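Local atomic coordinates of uroporphyrin-III C-methyltransferase (Thermus thermophilus, PDB entry 1VE2), a protein that probably catalyses the S-adenosyl-L-methionine-dependent C-methylation of uroporphyrinogen III in porphyrin biosynthesis. Residues Ala22-Val25 / Leu26-Glu30; Thr68-Leu71 / Ile72-Ala75; Glu98-Ala101 / Leu102-Gly106. All coordinates share one frame; numbering follows the deposited sequence.

Interaction 1 (Ala22-Val25 / Leu26-Glu30); sequences ALRV and LEVAE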
loop_
_atom_site.group_PDB
_atom_site.type_symbol
_atom_site.label_atom_id
_atom_site.label_comp_id
_atom_site.label_asym_id
_atom_site.label_seq_id
_atom_site.Cartn_x
_atom_site.Cartn_y
_atom_site.Cartn_z
ATOM N N ALA A 22 14.274 -2.459 -4.470
ATOM C CA ALA A 22 14.619 -2.984 -3.155
ATOM C C ALA A 22 15.679 -4.082 -3.310
ATOM O O ALA A 22 16.640 -4.146 -2.540
ATOM C CB ALA A 22 13.369 -3.524 -2.467
ATOM N N LEU A 23 15.505 -4.938 -4.311
ATOM C CA LEU A 23 16.461 -6.012 -4.565
ATOM C C LEU A 23 17.844 -5.435 -4.844
ATOM O O LEU A 23 18.834 -5.890 -4.286
ATOM C CB LEU A 23 16.020 -6.847 -5.771
ATOM C CG LEU A 23 14.764 -7.703 -5.640
ATOM C CD1 LEU A 23 14.409 -8.290 -7.005
ATOM C CD2 LEU A 23 15.009 -8.813 -4.632
ATOM N N ARG A 24 17.913 -4.431 -5.711
ATOM C CA ARG A 24 19.203 -3.841 -6.040
ATOM C C ARG A 24 19.869 -3.262 -4.808
ATOM O O ARG A 24 21.057 -3.486 -4.578
ATOM C CB ARG A 24 19.067 -2.741 -7.100
ATOM C CG ARG A 24 20.411 -2.074 -7.433
ATOM C CD ARG A 24 20.290 -0.987 -8.501
ATOM N NE ARG A 24 19.567 0.199 -8.036
ATOM C CZ ARG A 24 20.033 1.060 -7.131
ATOM N NH1 ARG A 24 21.227 0.874 -6.582
ATOM N NH2 ARG A 24 19.308 2.113 -6.780
ATOM N N VAL A 25 19.108 -2.512 -4.015
ATOM C CA VAL A 25 19.655 -1.911 -2.810
ATOM C C VAL A 25 20.216 -2.955 -1.851
ATOM O O VAL A 25 21.285 -2.752 -1.286
ATOM C CB VAL A 25 18.598 -1.064 -2.066
ATOM C CG1 VAL A 25 19.149 -0.614 -0.704
ATOM C CG2 VAL A 25 18.218 0.137 -2.917
ATOM N N LEU A 26 19.503 -4.064 -1.665
ATOM C CA LEU A 26 19.970 -5.108 -0.756
ATOM C C LEU A 26 21.239 -5.787 -1.260
ATOM O O LEU A 26 21.945 -6.444 -0.494
ATOM C CB LEU A 26 18.879 -6.154 -0.523
ATOM C CG LEU A 26 17.659 -5.629 0.247
ATOM C CD1 LEU A 26 16.670 -6.756 0.508
ATOM C CD2 LEU A 26 18.130 -5.017 1.561
ATOM N N GLU A 27 21.533 -5.623 -2.543
ATOM C CA GLU A 27 22.735 -6.218 -3.113
ATOM C C GLU A 27 23.942 -5.312 -2.905
ATOM O O GLU A 27 25.032 -5.781 -2.579
ATOM C CB GLU A 27 22.559 -6.455 -4.611
ATOM C CG GLU A 27 21.354 -7.284 -4.960
ATOM C CD GLU A 27 21.277 -7.590 -6.434
ATOM O OE1 GLU A 27 21.318 -6.646 -7.252
ATOM O OE2 GLU A 27 21.179 -8.785 -6.775
ATOM N N VAL A 28 23.737 -4.012 -3.088
ATOM C CA VAL A 28 24.816 -3.043 -2.957
ATOM C C VAL A 28 25.064 -2.504 -1.546
ATOM O O VAL A 28 26.198 -2.193 -1.202
ATOM C CB VAL A 28 24.597 -1.848 -3.917
ATOM C CG1 VAL A 28 24.434 -2.354 -5.345
ATOM C CG2 VAL A 28 23.371 -1.052 -3.503
ATOM N N ALA A 29 24.021 -2.398 -0.724
ATOM C CA ALA A 29 24.187 -1.883 0.637
ATOM C C ALA A 29 25.289 -2.617 1.406
ATOM O O ALA A 29 25.292 -3.846 1.485
ATOM C CB ALA A 29 22.871 -1.976 1.395
ATOM N N GLU A 30 26.214 -1.852 1.980
ATOM C CA GLU A 30 27.335 -2.408 2.741
ATOM C C GLU A 30 26.916 -2.882 4.118
ATOM O O GLU A 30 27.484 -3.827 4.660
ATOM C CB GLU A 30 28.432 -1.357 2.899
ATOM C CG GLU A 30 28.998 -0.857 1.589
ATOM C CD GLU A 30 29.877 0.362 1.777
ATOM O OE1 GLU A 30 30.827 0.286 2.586
ATOM O OE2 GLU A 30 29.622 1.394 1.120
#
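E27 lies back along the last turns of helix 20-28 and meets L23 and R24 one turn earlier. Its CB rests 3.3 Å from R24 O. The next atom, CG, comes closer still, to the neighbouring carbonyl, 3.0 Å from L23 O, a tight contact that follows from the first torsion: CG stands anti to the carbonyl carbon (chi1 -55°), which brings it beside the backbone N. From there the chain runs extended, CD passing 3.7 Å from L23 O, and OE1 ends alongside R24 CA. Underneath, the amide of E27 makes a hydrogen bond to R24 O, from above the carbonyl plane, and a weak one to L23 O. R24 O also accepts V28 N, nearly in line with its C=O, so two amides grip one oxygen. The final turn closes with A29 N on V25 O at 2.8 Å, and A29 then leaves the helix. Toward the sheet, V25 packs on Y6 and V8 of strand 4-9 and on A82 of strand 80-85, and L26 reaches L84; L23, on another flank, touches L20 of the second subunit.

Interaction 2 (Thr68-Leu71 / Ile72-Ala75); sequences TARL and IALA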
loop_
_atom_site.group_PDB
_atom_site.type_symbol
_atom_site.label_atom_id
_atom_site.label_comp_id
_atom_site.label_asym_id
_atom_site.label_seq_id
_atom_site.Cartn_x
_atom_site.Cartn_y
_atom_site.Cartn_z
ATOM N N THR A 68 18.720 5.572 14.333
ATOM C CA THR A 68 18.949 6.782 13.552
ATOM C C THR A 68 20.392 7.288 13.621
ATOM O O THR A 68 20.995 7.611 12.597
ATOM C CB THR A 68 17.986 7.895 13.996
ATOM O OG1 THR A 68 16.645 7.494 13.687
ATOM C CG2 THR A 68 18.309 9.212 13.289
ATOM N N ALA A 69 20.956 7.350 14.821
ATOM C CA ALA A 69 22.324 7.830 14.959
ATOM C C ALA A 69 23.292 6.947 14.179
ATOM O O ALA A 69 24.219 7.441 13.539
ATOM C CB ALA A 69 22.728 7.869 16.440
ATOM N N ARG A 70 23.069 5.638 14.222
ATOM C CA ARG A 70 23.956 4.717 13.525
ATOM C C ARG A 70 23.884 4.897 12.008
ATOM O O ARG A 70 24.909 4.858 11.330
ATOM C CB ARG A 70 23.631 3.272 13.915
ATOM C CG ARG A 70 24.610 2.244 13.354
ATOM C CD ARG A 70 26.062 2.650 13.588
ATOM N NE ARG A 70 26.998 1.595 13.192
ATOM C CZ ARG A 70 28.305 1.777 13.015
ATOM N NH1 ARG A 70 28.843 2.979 13.192
ATOM N NH2 ARG A 70 29.078 0.755 12.666
ATOM N N LEU A 71 22.680 5.103 11.477
ATOM C CA LEU A 71 22.517 5.308 10.035
ATOM C C LEU A 71 23.320 6.544 9.618
ATOM O O LEU A 71 24.060 6.524 8.630
ATOM C CB LEU A 71 21.030 5.506 9.689
ATOM C CG LEU A 71 20.109 4.293 9.892
ATOM C CD1 LEU A 71 18.652 4.699 9.676
ATOM C CD2 LEU A 71 20.505 3.180 8.937
ATOM N N ILE A 72 23.173 7.616 10.388
ATOM C CA ILE A 72 23.880 8.857 10.124
ATOM C C ILE A 72 25.385 8.640 10.262
ATOM O O ILE A 72 26.148 9.044 9.390
ATOM C CB ILE A 72 23.409 9.978 11.084
ATOM C CG1 ILE A 72 21.952 10.342 10.764
ATOM C CG2 ILE A 72 24.312 11.212 10.956
ATOM C CD1 ILE A 72 21.294 11.274 11.772
ATOM N N ALA A 73 25.811 7.990 11.342
ATOM C CA ALA A 73 27.236 7.739 11.550
ATOM C C ALA A 73 27.829 6.981 10.358
ATOM O O ALA A 73 28.861 7.372 9.816
ATOM C CB ALA A 73 27.452 6.941 12.839
ATOM N N LEU A 74 27.165 5.904 9.950
ATOM C CA LEU A 74 27.632 5.095 8.830
ATOM C C LEU A 74 27.778 5.878 7.532
ATOM O O LEU A 74 28.767 5.712 6.813
ATOM C CB LEU A 74 26.691 3.909 8.611
ATOM C CG LEU A 74 26.837 2.799 9.652
ATOM C CD1 LEU A 74 25.659 1.841 9.579
ATOM C CD2 LEU A 74 28.155 2.073 9.421
ATOM N N ALA A 75 26.796 6.722 7.229
ATOM C CA ALA A 75 26.832 7.517 6.007
ATOM C C ALA A 75 27.978 8.531 6.037
ATOM O O ALA A 75 28.609 8.809 5.012
ATOM C CB ALA A 75 25.501 8.243 5.813
#
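R70 and L74, T68 and I72 are i to i+4 pairs on helix 64-76, the helix of a beta-alpha-beta crossover that leaves strand 49-52 and returns to the parallel sheet at strand 80-85. The backbone bonds are those of a regular alpha helix. I72, A73, L74 and A75 each give their N-H to the carbonyl four residues back; L74 N to R70 O, at 2.8 Å and 170°, is short and nearly straight, with the donor tilted a little out of the carbonyl plane.

Apolar contact comes next. T68 and I72 lie side by side and point the same way, so the methyl T68 CG2 meets I72 CD1 at 3.9 Å. The threonine's other branch is used differently: OG1 is hydrogen-bonded to Q64. Both side chains face helix 95-105, where I72 packs on L102 and A105, while L71 and L74 turn to the sheet and touch L33 and V31 of strand 31-34.

The remaining contact sets a charged plane on an aliphatic branch. R70 bends at its second torsion (chi2 48°), which carries the chain across L74 instead of straight outward, with CG 3.9 Å from L74 CD1 and NE 3.7 Å from L74 CG. At the rim of the guanidinium lies A73 CB, and over the centre of one face stands L74 CD2, 3.6 Å from R70 CZ.

Interaction 3 (Glu98-Ala101 / Leu102-Gly106); sequences EALA and LRRAG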
loop_
_atom_site.group_PDB
_atom_site.type_symbol
_atom_site.label_atom_id
_atom_site.label_comp_id
_atom_site.label_asym_id
_atom_site.label_seq_id
_atom_site.Cartn_x
_atom_site.Cartn_y
_atom_site.Cartn_z
ATOM N N GLU A 98 12.819 8.924 10.672
ATOM C CA GLU A 98 14.150 8.599 10.177
ATOM C C GLU A 98 14.467 9.499 8.992
ATOM O O GLU A 98 15.559 10.061 8.912
ATOM C CB GLU A 98 14.230 7.122 9.770
ATOM C CG GLU A 98 14.116 6.171 10.962
ATOM C CD GLU A 98 14.043 4.703 10.561
ATOM O OE1 GLU A 98 13.404 4.388 9.526
ATOM O OE2 GLU A 98 14.607 3.858 11.295
ATOM N N ALA A 99 13.506 9.645 8.082
ATOM C CA ALA A 99 13.699 10.509 6.916
ATOM C C ALA A 99 13.993 11.942 7.354
ATOM O O ALA A 99 14.905 12.576 6.836
ATOM C CB ALA A 99 12.455 10.491 6.035
ATOM N N LEU A 100 13.201 12.465 8.290
ATOM C CA LEU A 100 13.415 13.829 8.777
ATOM C C LEU A 100 14.802 13.996 9.383
ATOM O O LEU A 100 15.485 14.993 9.140
ATOM C CB LEU A 100 12.379 14.194 9.842
ATOM C CG LEU A 100 11.110 14.907 9.407
ATOM C CD1 LEU A 100 10.239 15.145 10.643
ATOM C CD2 LEU A 100 11.467 16.242 8.729
ATOM N N ALA A 101 15.212 13.020 10.189
ATOM C CA ALA A 101 16.521 13.083 10.825
ATOM C C ALA A 101 17.642 13.105 9.795
ATOM O O ALA A 101 18.615 13.847 9.943
ATOM C CB ALA A 101 16.700 11.903 11.779
ATOM N N LEU A 102 17.504 12.310 8.740
ATOM C CA LEU A 102 18.542 12.265 7.716
ATOM C C LEU A 102 18.618 13.601 6.994
ATOM O O LEU A 102 19.711 14.124 6.755
ATOM C CB LEU A 102 18.263 11.128 6.727
ATOM C CG LEU A 102 18.337 9.721 7.337
ATOM C CD1 LEU A 102 17.796 8.703 6.350
ATOM C CD2 LEU A 102 19.772 9.393 7.720
ATOM N N ARG A 103 17.457 14.154 6.652
ATOM C CA ARG A 103 17.394 15.444 5.978
ATOM C C ARG A 103 18.064 16.506 6.845
ATOM O O ARG A 103 18.920 17.254 6.382
ATOM C CB ARG A 103 15.931 15.850 5.731
ATOM C CG ARG A 103 15.752 17.178 5.010
ATOM C CD ARG A 103 15.409 16.987 3.525
ATOM N NE ARG A 103 16.461 16.296 2.790
ATOM C CZ ARG A 103 16.327 15.806 1.560
ATOM N NH1 ARG A 103 15.177 15.922 0.909
ATOM N NH2 ARG A 103 17.350 15.195 0.976
ATOM N N ARG A 104 17.667 16.566 8.113
ATOM C CA ARG A 104 18.225 17.552 9.029
ATOM C C ARG A 104 19.712 17.355 9.297
ATOM O O ARG A 104 20.403 18.302 9.666
ATOM C CB ARG A 104 17.429 17.549 10.339
ATOM C CG ARG A 104 16.029 18.122 10.154
ATOM C CD ARG A 104 15.072 17.834 11.315
ATOM N NE ARG A 104 13.765 18.439 11.053
ATOM C CZ ARG A 104 12.685 18.284 11.821
ATOM N NH1 ARG A 104 12.744 17.539 12.914
ATOM N NH2 ARG A 104 11.545 18.883 11.497
ATOM N N ALA A 105 20.211 16.138 9.108
ATOM C CA ALA A 105 21.633 15.878 9.328
ATOM C C ALA A 105 22.438 16.108 8.053
ATOM O O ALA A 105 23.670 16.033 8.065
ATOM C CB ALA A 105 21.838 14.451 9.837
ATOM N N GLY A 106 21.742 16.384 6.956
ATOM C CA GLY A 106 22.403 16.614 5.681
ATOM C C GLY A 106 22.933 15.339 5.043
ATOM O O GLY A 106 23.908 15.372 4.295
#
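L100 and R104 form an i to i+4 leucine-arginine contact on the last turns of helix 95-105, which links strands 80-85 and 109-112 and here lies against the second subunit. The two side chains run side by side in the same direction. R104 starts with CG anti to the carbonyl carbon (chi1 -70°), low over the preceding turn with CG 3.3 Å from L100 O, and then stays extended to NE. That straight course brings the guanidinium level with the leucine's methyls: L100 CD2 sits over one face, displaced toward the rim, 3.8 Å from R104 NH2, while L100 CD1 is 4.1 Å from R104 NH1. With an alanine in place of L100 both methyls are gone, which would probably leave a gap beside that face of the guanidinium and against L224 of the second subunit, and the group would lean more on its salt bridge to E227 of that subunit for its orientation.

Below the side chains the backbone is regular, R104 N meeting L100 O at 2.9 Å and 169°, until A105 N reaches A101 O at a more bent 131°. G106 ends the helix with positive phi in a Schellman motif, its N bonded to R103 O.

Toward the sheet, L102 packs on V5 and L7 of strand 4-9, and the carboxylate of E98 is held by salt bridges to K85 and R83. On the other flank, the E227 bridge is made through R104 NE. The leucine thus gives the flat cation an apolar surface to lie on but no hydrogen bond, and the charge is probably balanced across the interface.

From the N terminus the three contacts come in series, and none nests in or crosses another; each closes no more than turns of its own helix. Interaction 1 ends the helix between strands 4-9 and 31-34. Interaction 2 lies on the helix between strands 49-52 and 80-85, and interaction 3 on the one between 80-85 and 109-112. All three helices pack on one parallel sheet: interaction 1 meets A82 and L84, interaction 2 the alternate residues V81 and R83, hence the opposite face. Interactions 2 and 3 share a face and touch, with T68 CG2 3.5 Å from A101 CB. Interactions 1 and 3 have centres about 21 Å apart, and both reach the second subunit.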